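Local coordinates for enoyl-CoA hydratase (Mycolicibacterium smegmatis, PDB 7MCM), which probably hydrates the double bond of enoyl-CoA thioesters to give (3S)-3-hydroxyacyl-CoA, a step in the oxidation of fatty acids, at residues Ala6-Asp11 against Ser33-Ala38; Ile52-Leu57 against Arg207-Pro212; Ala134-Phe139 against Leu192-Leu197; Phe143-Leu148 against Thr173-Asp178; Lys220-Glu225 against Asp232-Leu237. All coordinates share one frame; numbering follows the deposited sequence. Where two conformers were deposited one is given.

Contact 1. Residues Ala6-Asp11 against Ser33-Ala38; sequences APLRID and SDFIDA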
# COMPACT_ATOMS: atom_id res chain seq x y z
N ALA B 6 -20.65 10.85 -35.17
CA ALA B 6 -20.67 10.46 -33.76
C ALA B 6 -19.45 9.59 -33.49
O ALA B 6 -19.33 8.52 -34.10
CB ALA B 6 -21.95 9.71 -33.41
N PRO B 7 -18.52 10.02 -32.63
CA PRO B 7 -17.25 9.28 -32.47
C PRO B 7 -17.38 7.93 -31.79
O PRO B 7 -16.43 7.14 -31.86
CB PRO B 7 -16.40 10.24 -31.64
CG PRO B 7 -17.39 11.10 -30.92
CD PRO B 7 -18.54 11.26 -31.85
N LEU B 8 -18.50 7.65 -31.12
CA LEU B 8 -18.67 6.37 -30.42
C LEU B 8 -20.12 5.93 -30.65
O LEU B 8 -21.04 6.44 -30.01
CB LEU B 8 -18.36 6.53 -28.94
CG LEU B 8 -18.27 5.27 -28.09
CD1 LEU B 8 -17.13 4.38 -28.58
CD2 LEU B 8 -18.10 5.62 -26.61
N ARG B 9 -20.31 4.98 -31.58
CA ARG B 9 -21.65 4.46 -31.86
C ARG B 9 -22.05 3.46 -30.78
O ARG B 9 -21.28 2.56 -30.44
CB ARG B 9 -21.70 3.78 -33.23
CG ARG B 9 -21.26 4.64 -34.39
CD ARG B 9 -21.78 4.11 -35.72
NE ARG B 9 -20.85 3.19 -36.36
CZ ARG B 9 -20.96 1.86 -36.32
NH1 ARG B 9 -21.96 1.28 -35.68
NH2 ARG B 9 -20.05 1.12 -36.93
N ILE B 10 -23.27 3.60 -30.26
CA ILE B 10 -23.73 2.74 -29.17
C ILE B 10 -24.92 1.93 -29.66
O ILE B 10 -25.95 2.50 -30.06
CB ILE B 10 -24.06 3.55 -27.91
CG1 ILE B 10 -22.77 4.21 -27.40
CG2 ILE B 10 -24.60 2.63 -26.83
CD1 ILE B 10 -22.97 5.13 -26.24
N ASP B 11 -24.76 0.61 -29.69
CA ASP B 11 -25.78 -0.35 -30.08
C ASP B 11 -26.15 -1.19 -28.87
O ASP B 11 -25.28 -1.52 -28.06
CB ASP B 11 -25.27 -1.30 -31.17
CG ASP B 11 -24.89 -0.58 -32.45
OD1 ASP B 11 -25.58 0.39 -32.81
OD2 ASP B 11 -23.89 -0.99 -33.08
N SER B 33 -11.11 15.52 -28.05
CA SER B 33 -12.02 15.86 -26.95
C SER B 33 -13.45 15.39 -27.23
O SER B 33 -14.18 15.08 -26.28
CB SER B 33 -12.00 17.36 -26.70
OG SER B 33 -12.53 18.03 -27.82
N ASP B 34 -13.87 15.34 -28.49
CA ASP B 34 -15.20 14.80 -28.79
C ASP B 34 -15.31 13.34 -28.38
O ASP B 34 -16.29 12.94 -27.75
CB ASP B 34 -15.52 14.95 -30.28
CG ASP B 34 -15.90 16.35 -30.64
OD1 ASP B 34 -16.34 17.10 -29.74
OD2 ASP B 34 -15.75 16.70 -31.83
N PHE B 35 -14.32 12.52 -28.73
CA PHE B 35 -14.38 11.12 -28.34
C PHE B 35 -14.36 10.97 -26.83
O PHE B 35 -15.13 10.18 -26.26
CB PHE B 35 -13.23 10.31 -28.95
CG PHE B 35 -13.25 8.88 -28.51
CD1 PHE B 35 -12.61 8.49 -27.35
CD2 PHE B 35 -13.97 7.94 -29.23
CE1 PHE B 35 -12.68 7.18 -26.92
CE2 PHE B 35 -14.03 6.62 -28.81
CZ PHE B 35 -13.38 6.24 -27.66
N ILE B 36 -13.46 11.70 -26.16
CA ILE B 36 -13.33 11.57 -24.71
C ILE B 36 -14.66 11.90 -24.03
O ILE B 36 -15.12 11.15 -23.16
CB ILE B 36 -12.18 12.46 -24.20
CG1 ILE B 36 -10.85 11.98 -24.82
CG2 ILE B 36 -12.12 12.41 -22.68
CD1 ILE B 36 -9.65 12.89 -24.55
N ASP B 37 -15.32 12.98 -24.47
CA ASP B 37 -16.62 13.35 -23.93
C ASP B 37 -17.65 12.23 -24.13
O ASP B 37 -18.44 11.94 -23.23
CB ASP B 37 -17.11 14.64 -24.58
CG ASP B 37 -16.33 15.86 -24.14
OD1 ASP B 37 -15.64 15.80 -23.10
OD2 ASP B 37 -16.39 16.89 -24.85
N ALA B 38 -17.67 11.62 -25.32
CA ALA B 38 -18.62 10.55 -25.60
C ALA B 38 -18.33 9.31 -24.76
O ALA B 38 -19.25 8.61 -24.33
CB ALA B 38 -18.58 10.20 -27.09
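Leu8 and Pro7 meet Phe35 and Ala38 where the entry to a strand lies against the start of a helix, an example of two elements joined mainly by apolar side chains. Leu8 is the side chain to follow. Its CB rests on the methyl of Ala38, 4.1 Å from Ala38 CB. With CG anti to the backbone N (chi1 -170°), the branch point carries two methyls that part company: CD1 goes to the aromatic ring, 3.8 Å from Phe35 CE2, whereas CD2 lies over the backbone of Ala38, 3.9 Å from Ala38 O. The approach of CD1 to the ring is oblique, and the two side chains cross at a slant.

Pro7 covers the neighbouring part of the helix. Its CG touches Ala38 CB at 4.1 Å and sits 3.8 Å from Asp34 O, while its CB faces the CA of Phe35 and the ring atom CD2. The carbonyl of Pro7 adds a polar note, since its O lies in the plane of the Phe35 ring, at the edge, 3.7 Å from Phe35 CD2. No hydrogen bond joins the two segments. Within this chain, strand 8-13 is an outermost strand of the six-stranded sheet, paired antiparallel with strand 16-21; Leu8 also touches Trp19 of that strand and Phe39 and Ala42 further along helix 33-48, and Phe35 reaches Ile21, so the helix packs on both strands.

Contact 2. Residues Ile52-Leu57 against Arg207-Pro212; sequences ISVVIL and RIAKNP
Val54 meets Ile208 and Ala209 through a single methyl, and two kinds of interaction, apolar packing and a water bridge, share the work of this buried contact. The apolar part centres on Val54 CG2, which lies anti to its own carbonyl carbon (chi1 -170° for CG1). It presses on Ile208 CG2 at 3.5 Å, tighter than usual for two methyls, and is 3.7 Å from Ile208 CB; the two side chains pass each other at a slant. The same methyl reaches Ala209 CB at 4.0 Å, thus touching two successive residues near the end of helix 197-209.

The polar part runs through one water. The water accepts from Ser53 OG at 2.6 Å and donates to two backbone carbonyls, Ala209 O at 2.9 Å and Asn211 O at 2.6 Å. The loop before the strand is thereby tied to the chain leaving the helix, although no direct hydrogen bond crosses between the segments. Around them, Val54 also touches Ala205, and Ile208 packs on Val216 and on Thr173 of a second subunit. A helix laid against a parallel strand of the central sheet, close to a subunit interface, is in keeping with the crotonase fold of the enoyl-CoA hydratase/isomerase family.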
# COMPACT_ATOMS: atom_id res chain seq x y z
N ILE B 52 -28.19 -3.07 -18.36
CA ILE B 52 -26.94 -3.36 -19.07
C ILE B 52 -25.99 -4.15 -18.17
O ILE B 52 -25.76 -3.78 -17.02
CB ILE B 52 -26.28 -2.07 -19.57
CG1 ILE B 52 -27.25 -1.24 -20.41
CG2 ILE B 52 -25.00 -2.39 -20.36
CD1 ILE B 52 -27.70 -1.92 -21.66
N SER B 53 -25.39 -5.21 -18.73
CA SER B 53 -24.49 -6.06 -17.97
C SER B 53 -23.11 -6.24 -18.60
O SER B 53 -22.19 -6.66 -17.89
CB SER B 53 -25.10 -7.46 -17.78
OG SER B 53 -26.12 -7.44 -16.79
N VAL B 54 -22.95 -5.98 -19.90
CA VAL B 54 -21.68 -6.18 -20.60
C VAL B 54 -21.57 -5.11 -21.68
O VAL B 54 -22.56 -4.77 -22.32
CB VAL B 54 -21.57 -7.58 -21.24
CG1 VAL B 54 -20.16 -7.83 -21.75
CG2 VAL B 54 -21.98 -8.68 -20.29
N VAL B 55 -20.35 -4.60 -21.88
CA VAL B 55 -20.01 -3.73 -23.00
C VAL B 55 -18.97 -4.44 -23.85
O VAL B 55 -18.01 -5.01 -23.32
CB VAL B 55 -19.48 -2.35 -22.54
CG1 VAL B 55 -18.79 -1.58 -23.69
CG2 VAL B 55 -20.60 -1.51 -21.97
N ILE B 56 -19.20 -4.46 -25.16
CA ILE B 56 -18.19 -4.86 -26.15
C ILE B 56 -17.64 -3.58 -26.79
O ILE B 56 -18.39 -2.80 -27.38
CB ILE B 56 -18.78 -5.77 -27.23
CG1 ILE B 56 -19.25 -7.11 -26.64
CG2 ILE B 56 -17.76 -5.95 -28.35
CD1 ILE B 56 -20.06 -7.96 -27.64
N LEU B 57 -16.33 -3.38 -26.69
CA LEU B 57 -15.68 -2.20 -27.26
C LEU B 57 -14.88 -2.61 -28.48
O LEU B 57 -14.04 -3.51 -28.41
CB LEU B 57 -14.77 -1.53 -26.22
CG LEU B 57 -13.94 -0.32 -26.71
CD1 LEU B 57 -14.86 0.84 -27.11
CD2 LEU B 57 -12.96 0.08 -25.62
N ARG B 207 -22.07 -15.21 -22.19
CA ARG B 207 -21.72 -16.07 -21.05
C ARG B 207 -21.70 -15.28 -19.75
O ARG B 207 -21.88 -15.86 -18.67
CB ARG B 207 -20.36 -16.73 -21.27
CG ARG B 207 -20.30 -17.84 -22.33
CD ARG B 207 -18.80 -18.22 -22.57
NE ARG B 207 -18.13 -18.62 -21.34
CZ ARG B 207 -16.82 -18.62 -21.14
NH1 ARG B 207 -15.98 -18.23 -22.08
NH2 ARG B 207 -16.35 -19.03 -19.97
N ILE B 208 -21.48 -13.97 -19.82
CA ILE B 208 -21.61 -13.07 -18.68
C ILE B 208 -23.04 -12.61 -18.49
O ILE B 208 -23.59 -12.68 -17.39
CB ILE B 208 -20.67 -11.86 -18.85
CG1 ILE B 208 -19.21 -12.31 -18.90
CG2 ILE B 208 -20.91 -10.82 -17.76
CD1 ILE B 208 -18.26 -11.18 -19.26
N ALA B 209 -23.66 -12.13 -19.58
CA ALA B 209 -24.96 -11.47 -19.50
C ALA B 209 -26.08 -12.41 -19.08
O ALA B 209 -27.15 -11.93 -18.68
CB ALA B 209 -25.29 -10.81 -20.84
N LYS B 210 -25.89 -13.73 -19.18
CA LYS B 210 -26.91 -14.68 -18.73
C LYS B 210 -27.12 -14.64 -17.22
O LYS B 210 -28.18 -15.08 -16.75
CB LYS B 210 -26.54 -16.11 -19.13
CG LYS B 210 -25.29 -16.66 -18.39
CD LYS B 210 -25.19 -18.19 -18.54
CE LYS B 210 -24.02 -18.80 -17.77
NZ LYS B 210 -22.69 -18.51 -18.38
N ASN B 211 -26.14 -14.11 -16.45
CA ASN B 211 -26.15 -14.12 -15.00
C ASN B 211 -26.89 -12.92 -14.44
O ASN B 211 -27.02 -11.89 -15.11
CB ASN B 211 -24.71 -14.16 -14.48
CG ASN B 211 -23.98 -15.40 -14.92
OD1 ASN B 211 -22.84 -15.35 -15.41
ND2 ASN B 211 -24.65 -16.52 -14.78
N PRO B 212 -27.40 -13.01 -13.21
CA PRO B 212 -28.15 -11.89 -12.63
C PRO B 212 -27.34 -10.59 -12.69
O PRO B 212 -26.20 -10.53 -12.23
CB PRO B 212 -28.40 -12.34 -11.19
CG PRO B 212 -28.35 -13.82 -11.24
CD PRO B 212 -27.30 -14.14 -12.29
O HOH W 1 -27.10 -9.84 -16.71

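Contact 3. Residues Ala134-Phe139 against Leu192-Leu197; sequences AESAFF and LSDDEL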
# COMPACT_ATOMS: atom_id res chain seq x y z
N ALA B 134 -8.95 -10.10 -33.71
CA ALA B 134 -8.94 -10.59 -35.08
C ALA B 134 -7.52 -10.95 -35.50
O ALA B 134 -6.55 -10.41 -34.99
CB ALA B 134 -9.50 -9.54 -36.05
N GLU B 135 -7.42 -11.86 -36.48
CA GLU B 135 -6.11 -12.27 -36.98
C GLU B 135 -5.33 -11.10 -37.56
O GLU B 135 -4.09 -11.15 -37.58
CB GLU B 135 -6.26 -13.38 -38.03
CG GLU B 135 -6.75 -14.71 -37.45
CD GLU B 135 -6.87 -15.82 -38.48
OE1 GLU B 135 -6.78 -15.54 -39.69
OE2 GLU B 135 -7.05 -16.99 -38.07
N SER B 136 -5.99 -10.03 -37.99
CA SER B 136 -5.28 -8.89 -38.54
C SER B 136 -4.97 -7.84 -37.48
O SER B 136 -4.35 -6.82 -37.80
CB SER B 136 -6.09 -8.27 -39.68
OG SER B 136 -7.32 -7.74 -39.22
N ALA B 137 -5.34 -8.07 -36.23
CA ALA B 137 -5.02 -7.12 -35.18
C ALA B 137 -3.54 -7.16 -34.83
O ALA B 137 -2.85 -8.17 -35.02
CB ALA B 137 -5.84 -7.40 -33.92
N PHE B 138 -3.05 -6.05 -34.30
CA PHE B 138 -1.74 -6.00 -33.67
C PHE B 138 -1.72 -4.88 -32.66
O PHE B 138 -2.58 -3.99 -32.67
CB PHE B 138 -0.61 -5.85 -34.70
CG PHE B 138 -0.63 -4.57 -35.46
CD1 PHE B 138 0.03 -3.45 -34.96
CD2 PHE B 138 -1.27 -4.48 -36.68
CE1 PHE B 138 0.03 -2.26 -35.67
CE2 PHE B 138 -1.28 -3.29 -37.40
CZ PHE B 138 -0.62 -2.18 -36.90
N PHE B 139 -0.74 -4.95 -31.76
CA PHE B 139 -0.61 -4.02 -30.65
C PHE B 139 0.77 -3.37 -30.70
O PHE B 139 1.75 -4.00 -31.09
CB PHE B 139 -0.79 -4.73 -29.30
CG PHE B 139 -2.11 -5.43 -29.15
CD1 PHE B 139 -2.32 -6.66 -29.76
CD2 PHE B 139 -3.14 -4.86 -28.42
CE1 PHE B 139 -3.55 -7.31 -29.65
CE2 PHE B 139 -4.36 -5.51 -28.29
CZ PHE B 139 -4.56 -6.74 -28.91
N LEU B 192 -9.46 -14.72 -33.57
CA LEU B 192 -10.50 -15.17 -34.48
C LEU B 192 -10.25 -14.59 -35.86
O LEU B 192 -9.58 -13.56 -36.01
CB LEU B 192 -11.88 -14.75 -33.95
CG LEU B 192 -11.93 -15.33 -32.53
CD1 LEU B 192 -12.13 -14.27 -31.46
CD2 LEU B 192 -12.91 -16.45 -32.42
N SER B 193 -10.78 -15.26 -36.87
CA SER B 193 -10.78 -14.67 -38.20
C SER B 193 -11.55 -13.35 -38.15
O SER B 193 -12.39 -13.12 -37.27
CB SER B 193 -11.41 -15.61 -39.23
OG SER B 193 -12.82 -15.64 -39.09
N ASP B 194 -11.24 -12.46 -39.10
CA ASP B 194 -11.85 -11.14 -39.09
C ASP B 194 -13.38 -11.22 -39.05
O ASP B 194 -14.03 -10.45 -38.34
CB ASP B 194 -11.35 -10.35 -40.31
CG ASP B 194 -9.85 -9.98 -40.20
OD1 ASP B 194 -9.15 -10.53 -39.33
OD2 ASP B 194 -9.38 -9.14 -40.99
N ASP B 195 -13.95 -12.21 -39.75
CA ASP B 195 -15.40 -12.39 -39.78
C ASP B 195 -15.98 -12.98 -38.50
O ASP B 195 -17.18 -12.82 -38.25
CB ASP B 195 -15.79 -13.32 -40.94
CG ASP B 195 -15.43 -12.76 -42.29
OD1 ASP B 195 -15.21 -11.53 -42.37
OD2 ASP B 195 -15.36 -13.55 -43.26
N GLU B 196 -15.17 -13.70 -37.71
CA GLU B 196 -15.64 -14.36 -36.50
C GLU B 196 -15.43 -13.55 -35.23
O GLU B 196 -15.84 -14.00 -34.16
CB GLU B 196 -14.96 -15.73 -36.33
CG GLU B 196 -15.53 -16.83 -37.18
CD GLU B 196 -17.02 -17.03 -36.93
OE1 GLU B 196 -17.41 -17.22 -35.75
OE2 GLU B 196 -17.79 -17.00 -37.91
N LEU B 197 -14.80 -12.37 -35.32
CA LEU B 197 -14.45 -11.63 -34.11
C LEU B 197 -15.68 -11.18 -33.33
O LEU B 197 -15.82 -11.47 -32.14
CB LEU B 197 -13.58 -10.43 -34.47
CG LEU B 197 -13.34 -9.50 -33.29
CD1 LEU B 197 -12.52 -10.18 -32.19
CD2 LEU B 197 -12.68 -8.21 -33.76
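Ala134 and Leu192 form a parallel beta bridge, their CA atoms 4.9 Å apart, at the point where both segments leave the sheet. Leu192 O is approached twice from the other segment: Ala134 CA makes a CA-H...O contact with it at 3.2 Å, and Glu135 N gives it a weak hydrogen bond of 2.8 Å, bent to 128° at the hydrogen. Beyond the bridge, residues Ala134 to Ala137 make a type I beta turn, while residues 193-196 lead into helix 197-209. The bridge joins strand 130-134 to 191-192, which within this chain is the outermost strand at this end of the six-stranded sheet in the crotonase-type core. Asp194 then reaches back over the turn. Its OD1 takes a weak, long hydrogen bond from Ser136 N at 3.5 Å and also lies 3.4 Å from the methyl carbon Ala134 CB. Its OD2 is 3.1 Å from Ser136 OG, so the carboxylate faces both the backbone and the hydroxyl of one residue. Leu197 supplies the apolar share from the start of the helix: CD2 approaches Ala134 CB at 4.1 Å, and CD1 lies near Ala134 N.

Contact 4. Residues Phe143-Leu148 against Thr173-Asp178; sequences FVQLGL and TGDRVD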
# COMPACT_ATOMS: atom_id res chain seq x y z
N PHE B 143 4.92 4.61 -27.95
CA PHE B 143 5.28 5.95 -27.49
C PHE B 143 6.79 6.20 -27.54
O PHE B 143 7.24 7.25 -28.00
CB PHE B 143 4.77 6.13 -26.05
CG PHE B 143 3.29 6.05 -25.93
CD1 PHE B 143 2.50 7.17 -26.10
CD2 PHE B 143 2.67 4.82 -25.65
CE1 PHE B 143 1.11 7.09 -25.98
CE2 PHE B 143 1.29 4.73 -25.53
CZ PHE B 143 0.51 5.86 -25.69
N VAL B 144 7.58 5.23 -27.05
CA VAL B 144 9.02 5.42 -26.92
C VAL B 144 9.68 5.72 -28.26
O VAL B 144 10.71 6.41 -28.31
CB VAL B 144 9.64 4.18 -26.24
CG1 VAL B 144 9.59 2.97 -27.19
CG2 VAL B 144 11.06 4.47 -25.78
N GLN B 145 9.13 5.20 -29.36
CA GLN B 145 9.71 5.43 -30.68
C GLN B 145 9.58 6.88 -31.12
O GLN B 145 10.27 7.29 -32.06
CB GLN B 145 9.08 4.50 -31.72
CG GLN B 145 9.18 3.02 -31.33
CD GLN B 145 9.05 2.09 -32.51
OE1 GLN B 145 8.66 2.52 -33.60
NE2 GLN B 145 9.41 0.82 -32.32
N LEU B 146 8.68 7.63 -30.51
CA LEU B 146 8.49 9.04 -30.81
C LEU B 146 9.06 9.93 -29.71
O LEU B 146 8.74 11.13 -29.67
CB LEU B 146 7.01 9.33 -31.06
CG LEU B 146 6.39 8.49 -32.17
CD1 LEU B 146 4.86 8.67 -32.20
CD2 LEU B 146 6.96 8.98 -33.49
N GLY B 147 9.86 9.38 -28.81
CA GLY B 147 10.38 10.14 -27.70
C GLY B 147 9.39 10.42 -26.59
O GLY B 147 9.61 11.34 -25.80
N LEU B 148 8.31 9.64 -26.48
CA LEU B 148 7.24 9.88 -25.52
C LEU B 148 7.16 8.70 -24.58
O LEU B 148 7.78 7.66 -24.82
CB LEU B 148 5.89 10.06 -26.23
CG LEU B 148 5.84 11.15 -27.31
CD1 LEU B 148 4.55 11.07 -28.10
CD2 LEU B 148 5.97 12.52 -26.66
N THR B 173 10.95 -1.20 -26.43
CA THR B 173 11.22 -1.24 -27.87
C THR B 173 10.17 -0.49 -28.67
O THR B 173 10.49 0.09 -29.71
CB THR B 173 11.30 -2.69 -28.37
OG1 THR B 173 9.98 -3.29 -28.36
CG2 THR B 173 12.25 -3.51 -27.48
N GLY B 174 8.92 -0.50 -28.21
CA GLY B 174 7.81 0.06 -28.95
C GLY B 174 7.37 -0.77 -30.14
O GLY B 174 6.54 -0.30 -30.93
N ASP B 175 7.91 -1.97 -30.30
CA ASP B 175 7.67 -2.71 -31.54
C ASP B 175 6.28 -3.33 -31.55
O ASP B 175 5.65 -3.55 -30.51
CB ASP B 175 8.73 -3.80 -31.71
CG ASP B 175 10.11 -3.24 -31.89
OD1 ASP B 175 10.24 -2.04 -32.21
OD2 ASP B 175 11.08 -4.01 -31.73
N ARG B 176 5.82 -3.66 -32.75
CA ARG B 176 4.48 -4.22 -32.93
C ARG B 176 4.45 -5.68 -32.50
O ARG B 176 5.39 -6.43 -32.76
CB ARG B 176 4.05 -4.11 -34.38
CG ARG B 176 3.87 -2.70 -34.88
CD ARG B 176 3.47 -2.71 -36.35
NE ARG B 176 3.15 -1.37 -36.85
CZ ARG B 176 2.63 -1.13 -38.05
NH1 ARG B 176 2.36 -2.12 -38.89
NH2 ARG B 176 2.38 0.12 -38.41
N VAL B 177 3.34 -6.08 -31.89
CA VAL B 177 3.08 -7.44 -31.44
C VAL B 177 1.87 -7.95 -32.22
O VAL B 177 0.77 -7.38 -32.10
CB VAL B 177 2.82 -7.48 -29.92
CG1 VAL B 177 2.45 -8.90 -29.42
CG2 VAL B 177 4.02 -6.89 -29.17
N ASP B 178 2.06 -9.00 -33.02
CA ASP B 178 0.96 -9.46 -33.86
C ASP B 178 -0.02 -10.28 -33.02
O ASP B 178 0.18 -10.49 -31.83
CB ASP B 178 1.48 -10.21 -35.09
CG ASP B 178 2.26 -11.48 -34.73
OD1 ASP B 178 2.19 -11.96 -33.59
OD2 ASP B 178 2.95 -12.01 -35.62
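Gln145 and Asp175 cross at about a right angle, with the amide and carboxylate planes 80° apart, while the amide itself is directed at the backbone of Thr173. Gln145 NE2 donates to Thr173 O at 2.9 Å in a nearly straight bond, 172° at the hydrogen. The acceptor lies in the amide plane, whereas the donor is a little out of the plane of the carbonyl. The glutamine chain is extended beyond CG, and its amide lies over Gly174, with NE2 also 3.0 Å from Asp175 OD1. That carboxylate has its main partners across an interface: both oxygens make salt bridges to a third subunit, with its Arg207 and Lys210.

Val144 packs beside the glutamine. Its CG1 lies between the backbone N and the carbonyl carbon (chi1 70°) and meets the peptide that joins Thr173 to Gly174, 3.7 Å from Gly174 N. Gln145 CG comes to 4.0 Å from Gly174 CA, and the glycine has positive phi. Thr173 OG1 accepts from Asp175 N at 3.1 Å, an ST turn at the end of the helix, and is also hydrogen-bonded to Glu169 O. The contact thus joins the 3-10 turn that follows strand 138-140 to the exit of helix 164-173, just before the short strand 177-178, with Asn211 of the third subunit packed on Val144 and Gln145.

Contact 5. Residues Lys220-Glu225 against Asp232-Leu237; sequences KRLLLE and DSTLAL
Segments 220-225 and 232-237, of helices 213-226 and 231-241, run nearly antiparallel, at 164°, their axes 10.0 Å apart at the closest. Leu237 points in between the helices: its CG is anti to the backbone N (chi1 -177°), and its CD2 touches Leu222 CD2 at 3.8 Å and Glu225 CB at 3.7 Å. Leu222 and Leu237 lie alongside, pointing opposite ways, and Leu222 CD2 also approaches Thr234 CG2. Glu225 lays its aliphatic part across Leu237, then bends at chi2 (85°). At its tip, OE1 forms a salt bridge with Arg221 NH2 at 3.1 Å, one turn back on the same helix, whereas OE2 passes 3.5 Å from Ser233 CB and is hydrogen-bonded to Ser233 OG of a fourth subunit. The reciprocal bond joins Ser233 here to Glu225 there. A buried carboxylate is therefore satisfied by an arginine of its own helix and a hydroxyl across the interface, which would probably favour its charged form, while leucine methyls and its own methylenes make the apolar part of this helical hairpin.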
# COMPACT_ATOMS: atom_id res chain seq x y z
N LYS B 220 -17.60 -7.58 -10.46
CA LYS B 220 -16.59 -6.73 -11.07
C LYS B 220 -16.03 -5.73 -10.06
O LYS B 220 -14.82 -5.47 -10.04
CB LYS B 220 -17.14 -5.97 -12.28
CG LYS B 220 -16.14 -4.89 -12.69
CD LYS B 220 -16.30 -4.40 -14.06
CE LYS B 220 -15.20 -3.39 -14.38
NZ LYS B 220 -15.41 -2.84 -15.74
N ARG B 221 -16.90 -5.16 -9.22
CA ARG B 221 -16.44 -4.26 -8.16
C ARG B 221 -15.48 -4.98 -7.22
O ARG B 221 -14.49 -4.39 -6.77
CB ARG B 221 -17.65 -3.71 -7.40
CG ARG B 221 -17.30 -2.78 -6.24
CD ARG B 221 -16.49 -1.54 -6.68
NE ARG B 221 -15.09 -1.68 -6.31
CZ ARG B 221 -14.29 -0.67 -5.97
NH1 ARG B 221 -14.72 0.58 -5.97
NH2 ARG B 221 -13.04 -0.92 -5.61
N LEU B 222 -15.78 -6.23 -6.89
CA LEU B 222 -14.87 -7.02 -6.07
C LEU B 222 -13.56 -7.29 -6.80
O LEU B 222 -12.48 -7.18 -6.21
CB LEU B 222 -15.53 -8.34 -5.68
CG LEU B 222 -16.04 -8.42 -4.27
CD1 LEU B 222 -16.47 -9.85 -3.95
CD2 LEU B 222 -15.01 -7.92 -3.28
N LEU B 223 -13.63 -7.64 -8.09
CA LEU B 223 -12.40 -7.87 -8.85
C LEU B 223 -11.55 -6.60 -8.93
O LEU B 223 -10.32 -6.68 -8.86
CB LEU B 223 -12.72 -8.37 -10.26
CG LEU B 223 -13.14 -9.84 -10.32
CD1 LEU B 223 -13.87 -10.10 -11.62
CD2 LEU B 223 -11.92 -10.72 -10.19
N LEU B 224 -12.18 -5.44 -9.12
CA LEU B 224 -11.43 -4.18 -9.12
C LEU B 224 -10.72 -3.96 -7.80
O LEU B 224 -9.55 -3.54 -7.77
CB LEU B 224 -12.34 -3.00 -9.42
CG LEU B 224 -12.75 -2.75 -10.87
CD1 LEU B 224 -13.59 -1.49 -10.98
CD2 LEU B 224 -11.51 -2.62 -11.73
N GLU B 225 -11.40 -4.23 -6.69
CA GLU B 225 -10.79 -4.04 -5.37
C GLU B 225 -9.57 -4.93 -5.18
O GLU B 225 -8.58 -4.52 -4.56
CB GLU B 225 -11.84 -4.30 -4.29
CG GLU B 225 -11.29 -4.30 -2.88
CD GLU B 225 -11.24 -2.90 -2.30
OE1 GLU B 225 -11.63 -1.95 -3.02
OE2 GLU B 225 -10.77 -2.74 -1.16
N ASP B 232 -7.41 -8.38 3.56
CA ASP B 232 -8.38 -7.97 4.56
C ASP B 232 -9.42 -7.02 3.98
O ASP B 232 -10.60 -7.08 4.34
CB ASP B 232 -7.66 -7.31 5.74
CG ASP B 232 -6.94 -8.32 6.61
OD1 ASP B 232 -7.39 -9.49 6.67
OD2 ASP B 232 -5.92 -7.95 7.24
N SER B 233 -9.00 -6.11 3.10
CA SER B 233 -9.94 -5.19 2.47
C SER B 233 -10.93 -5.93 1.59
O SER B 233 -12.12 -5.59 1.56
CB SER B 233 -9.19 -4.14 1.67
OG SER B 233 -8.52 -3.26 2.55
N THR B 234 -10.46 -6.92 0.83
CA THR B 234 -11.35 -7.68 -0.03
C THR B 234 -12.34 -8.49 0.80
O THR B 234 -13.53 -8.57 0.46
CB THR B 234 -10.54 -8.59 -0.96
OG1 THR B 234 -9.76 -7.78 -1.84
CG2 THR B 234 -11.45 -9.53 -1.76
N LEU B 235 -11.87 -9.08 1.90
CA LEU B 235 -12.76 -9.84 2.77
C LEU B 235 -13.84 -8.95 3.36
O LEU B 235 -15.01 -9.35 3.44
CB LEU B 235 -11.95 -10.52 3.89
CG LEU B 235 -11.01 -11.65 3.48
CD1 LEU B 235 -10.17 -12.12 4.68
CD2 LEU B 235 -11.78 -12.81 2.88
N ALA B 236 -13.48 -7.73 3.79
CA ALA B 236 -14.46 -6.81 4.34
C ALA B 236 -15.49 -6.39 3.30
O ALA B 236 -16.69 -6.30 3.60
CB ALA B 236 -13.75 -5.58 4.91
N LEU B 237 -15.04 -6.10 2.07
CA LEU B 237 -15.97 -5.68 1.02
C LEU B 237 -16.87 -6.83 0.61
O LEU B 237 -18.09 -6.67 0.49
CB LEU B 237 -15.20 -5.14 -0.18
CG LEU B 237 -16.01 -4.58 -1.37
CD1 LEU B 237 -16.91 -3.41 -0.93
CD2 LEU B 237 -15.11 -4.16 -2.52

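Contacts 2, 4 and 5 are buried, and all three lie at subunit interfaces; contacts 1 and 3 are only partly buried, with no other chain touching their segments. Contacts 1 and 3 sit at the two strands outermost within this chain in the six-stranded sheet, contact 2 at an inner one. Apolar contacts carry contact 1, a water supplements them in contact 2, and contact 5 mixes leucine packing with a buried carboxylate paired within its helix and across an interface. Polar atoms dominate contacts 3 and 4, which touch through neighbouring strands 138-140 and 177-178, where Phe139 O lies 2.7 Å from Val177 N. Contacts 2 and 5 involve successive helices, 197-209 and 213-226.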